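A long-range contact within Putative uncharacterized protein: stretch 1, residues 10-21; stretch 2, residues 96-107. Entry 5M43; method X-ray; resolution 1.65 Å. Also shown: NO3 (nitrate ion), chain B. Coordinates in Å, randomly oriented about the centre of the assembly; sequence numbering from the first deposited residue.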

# COMPACT_ATOMS: atom_id res chain seq x y z
N ASP A 10 -7.07 1.62 10.11
CA ASP A 10 -7.31 0.65 9.05
C ASP A 10 -6.55 -0.62 9.35
O ASP A 10 -5.37 -0.57 9.70
CB ASP A 10 -6.82 1.20 7.68
CG ASP A 10 -7.51 2.51 7.29
OD1 ASP A 10 -8.76 2.58 7.37
OD2 ASP A 10 -6.77 3.46 6.99
N GLU A 11 -7.15 -1.75 9.01
CA GLU A 11 -6.42 -3.02 9.17
C GLU A 11 -5.65 -3.27 7.88
O GLU A 11 -5.98 -4.12 7.03
CB GLU A 11 -7.37 -4.17 9.49
CG GLU A 11 -8.13 -4.01 10.87
CD GLU A 11 -7.11 -3.88 12.03
OE1 GLU A 11 -7.34 -3.08 12.95
OE2 GLU A 11 -6.08 -4.53 12.00
N LEU A 12 -4.53 -2.57 7.80
CA LEU A 12 -3.70 -2.45 6.61
C LEU A 12 -2.29 -2.87 7.05
O LEU A 12 -1.75 -2.30 8.01
CB LEU A 12 -3.73 -1.00 6.15
CG LEU A 12 -2.81 -0.65 4.95
CD1 LEU A 12 -3.24 -1.52 3.75
CD2 LEU A 12 -2.98 0.82 4.61
N PHE A 13 -1.69 -3.77 6.26
CA PHE A 13 -0.39 -4.36 6.60
C PHE A 13 0.57 -4.21 5.45
O PHE A 13 0.16 -4.13 4.29
CB PHE A 13 -0.54 -5.87 6.93
CG PHE A 13 -1.25 -6.12 8.25
CD1 PHE A 13 -2.65 -5.97 8.38
CD2 PHE A 13 -0.50 -6.48 9.38
CE1 PHE A 13 -3.30 -6.18 9.61
CE2 PHE A 13 -1.17 -6.69 10.63
CZ PHE A 13 -2.52 -6.53 10.74
N VAL A 14 1.86 -4.23 5.77
CA VAL A 14 2.91 -4.11 4.74
C VAL A 14 4.02 -5.10 5.08
O VAL A 14 4.32 -5.37 6.26
CB VAL A 14 3.46 -2.67 4.72
CG1 VAL A 14 4.16 -2.30 5.99
CG2 VAL A 14 4.48 -2.46 3.56
N GLY A 15 4.66 -5.60 4.05
CA GLY A 15 5.76 -6.52 4.26
C GLY A 15 6.41 -6.93 2.97
O GLY A 15 6.10 -6.39 1.91
N GLY A 16 7.40 -7.81 3.11
CA GLY A 16 8.13 -8.35 1.98
C GLY A 16 7.60 -9.71 1.54
O GLY A 16 6.59 -10.21 2.02
N VAL A 17 8.34 -10.31 0.60
CA VAL A 17 7.80 -11.48 -0.07
C VAL A 17 7.84 -12.72 0.80
O VAL A 17 6.95 -13.58 0.70
CB VAL A 17 8.53 -11.69 -1.42
CG1 VAL A 17 10.01 -12.03 -1.17
CG2 VAL A 17 7.81 -12.77 -2.19
N PHE A 18 8.88 -12.87 1.65
CA PHE A 18 8.94 -14.09 2.45
C PHE A 18 7.80 -14.11 3.48
O PHE A 18 7.19 -15.17 3.72
CB PHE A 18 10.31 -14.23 3.07
CG PHE A 18 11.42 -14.24 2.02
CD1 PHE A 18 11.45 -15.21 1.00
CD2 PHE A 18 12.42 -13.28 2.04
CE1 PHE A 18 12.46 -15.23 0.03
CE2 PHE A 18 13.50 -13.34 1.05
CZ PHE A 18 13.46 -14.29 0.05
N GLY A 19 7.46 -12.93 4.00
CA GLY A 19 6.33 -12.83 4.93
C GLY A 19 5.00 -13.00 4.23
O GLY A 19 4.11 -13.68 4.75
N ALA A 20 4.88 -12.47 3.00
CA ALA A 20 3.60 -12.57 2.30
C ALA A 20 3.32 -14.01 1.88
O ALA A 20 2.17 -14.35 1.58
CB ALA A 20 3.58 -11.67 1.07
N ASN A 21 4.36 -14.85 1.80
CA ASN A 21 4.15 -16.24 1.45
C ASN A 21 3.91 -17.14 2.66
O ASN A 21 3.70 -18.34 2.48
CB ASN A 21 5.35 -16.81 0.70
CG ASN A 21 5.27 -16.48 -0.72
OD1 ASN A 21 4.20 -16.16 -1.25
ND2 ASN A 21 6.37 -16.59 -1.38
N PRO A 96 -16.05 -5.87 5.76
CA PRO A 96 -14.74 -5.21 5.78
C PRO A 96 -13.61 -6.23 5.85
O PRO A 96 -13.69 -7.23 6.57
CB PRO A 96 -14.81 -4.35 7.05
CG PRO A 96 -16.31 -4.10 7.29
CD PRO A 96 -17.04 -5.26 6.67
N GLY A 97 -12.54 -5.99 5.08
CA GLY A 97 -11.45 -6.92 4.96
C GLY A 97 -10.19 -6.47 5.69
O GLY A 97 -10.13 -5.47 6.39
N VAL A 98 -9.17 -7.31 5.56
CA VAL A 98 -7.84 -7.00 6.07
C VAL A 98 -6.87 -7.08 4.90
O VAL A 98 -6.72 -8.16 4.29
CB VAL A 98 -7.42 -7.97 7.19
CG1 VAL A 98 -5.90 -7.77 7.61
CG2 VAL A 98 -8.37 -7.79 8.40
N VAL A 99 -6.20 -5.98 4.60
CA VAL A 99 -5.40 -5.87 3.40
C VAL A 99 -3.91 -5.90 3.71
O VAL A 99 -3.41 -5.09 4.51
CB VAL A 99 -5.69 -4.56 2.65
CG1 VAL A 99 -4.80 -4.46 1.36
CG2 VAL A 99 -7.18 -4.46 2.28
N LEU A 100 -3.19 -6.81 3.04
CA LEU A 100 -1.71 -6.82 3.04
C LEU A 100 -1.26 -6.24 1.71
O LEU A 100 -1.72 -6.70 0.67
CB LEU A 100 -1.16 -8.24 3.17
CG LEU A 100 0.34 -8.38 2.84
CD1 LEU A 100 1.20 -7.61 3.90
CD2 LEU A 100 0.69 -9.90 2.86
N VAL A 101 -0.32 -5.30 1.76
CA VAL A 101 0.37 -4.81 0.57
C VAL A 101 1.81 -5.27 0.73
O VAL A 101 2.47 -4.95 1.73
CB VAL A 101 0.28 -3.28 0.44
CG1 VAL A 101 1.01 -2.80 -0.91
CG2 VAL A 101 -1.19 -2.79 0.45
N HIS A 102 2.32 -6.01 -0.25
CA HIS A 102 3.72 -6.44 -0.10
C HIS A 102 4.51 -6.24 -1.39
O HIS A 102 3.95 -6.10 -2.48
CB HIS A 102 3.84 -7.96 0.30
CG HIS A 102 3.70 -8.87 -0.88
ND1 HIS A 102 4.79 -9.33 -1.61
CD2 HIS A 102 2.59 -9.39 -1.48
CE1 HIS A 102 4.35 -10.08 -2.60
NE2 HIS A 102 3.04 -10.16 -2.53
N CYS A 103 5.83 -6.35 -1.27
CA CYS A 103 6.69 -6.36 -2.47
C CYS A 103 7.83 -7.34 -2.19
O CYS A 103 7.57 -8.39 -1.59
CB CYS A 103 7.21 -4.95 -2.83
SG CYS A 103 8.05 -4.02 -1.51
N ALA A 104 9.06 -6.99 -2.53
CA ALA A 104 10.14 -7.92 -2.16
C ALA A 104 10.63 -7.65 -0.75
O ALA A 104 10.69 -8.57 0.09
CB ALA A 104 11.30 -7.87 -3.17
N MET A 105 11.07 -6.44 -0.49
CA MET A 105 11.61 -6.13 0.83
C MET A 105 10.59 -5.51 1.76
O MET A 105 10.87 -5.44 2.97
CB MET A 105 12.81 -5.18 0.73
CG MET A 105 14.03 -5.67 -0.07
SD MET A 105 15.25 -4.39 -0.21
CE MET A 105 15.61 -4.16 1.53
N GLY A 106 9.39 -5.11 1.28
CA GLY A 106 8.56 -4.28 2.12
C GLY A 106 9.18 -2.94 2.44
O GLY A 106 8.97 -2.40 3.53
N LYS A 107 9.90 -2.36 1.47
CA LYS A 107 10.66 -1.13 1.65
C LYS A 107 10.21 -0.04 0.68
O LYS A 107 10.00 1.10 1.10
CB LYS A 107 12.19 -1.36 1.45
CG LYS A 107 12.98 -0.08 1.45
CD LYS A 107 14.45 -0.43 1.24
CE LYS A 107 15.27 0.83 1.19
NZ LYS A 107 16.73 0.50 0.77
N NO3 B . 10.99 -3.41 -2.57
O1 NO3 B . 11.15 -2.96 -1.40
O2 NO3 B . 11.16 -4.63 -2.81
O3 NO3 B . 10.50 -2.65 -3.45

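Two neighbouring parallel strands, residues 12-15 and 99-102, make this contact, and past their ends it continues as a glycine-lined crossing where a helix start meets an anion-binding loop.

The pairing follows the parallel rule: Glu11, Phe13 and Gly15 bond alternately with Val99, Val101 and Cys103, the ladder running one residue beyond the strands at Glu11 and at Cys103. Val99 N donates to Glu11 O (3.1 Å), Phe13 N to Val99 O (2.8 Å), Val101 N to Phe13 O (2.8 Å, nearly straight at 173°), Gly15 N to Val101 O (3.3 Å) and Cys103 N to Gly15 O (3.2 Å). The ladder is tightest at Phe13, whose two bonds are the shortest, and longer at both ends, most of all at Gly15.

Side chains alternate between the faces. Leu12, Val14, Val99 and Val101 share one, where Leu12 CD1 lies 4.1 Å from both Val99 CB and Val101 CG2. On the other, Phe13 CB meets Leu100 CD1 at 3.9 Å, and the Phe13 ring reaches back to Val98, CE1 to CG1 at 3.6 Å. Ala20, one turn into the helix, covers this same face: its CB sits 3.8 Å from Leu100 CD2 and over the face of the His102 ring, 3.6 Å from the centroid, a CH-pi contact. His102 ND1 is held by Cys103 O at 2.9 Å.

Beyond the strands, glycine permits the close approach. Gly16 and Gly106 bring their CA atoms within 4.1 Å. A CB on Gly16 would lie 2.5 Å from Ala104 O; one on Gly106, whose phi is positive, would lie 2.7 Å from Gly15 C. Gly16 occupies the N-cap position, and the next residue ties the helix start to the loop through Val17 N to Ala104 O (3.0 Å).

The loop's backbone amides also cradle a nitrate, probably from the crystallisation liquor: Met105 N donates to its O2 at 2.9 Å and Lys107 N to its O1 at 3.2 Å.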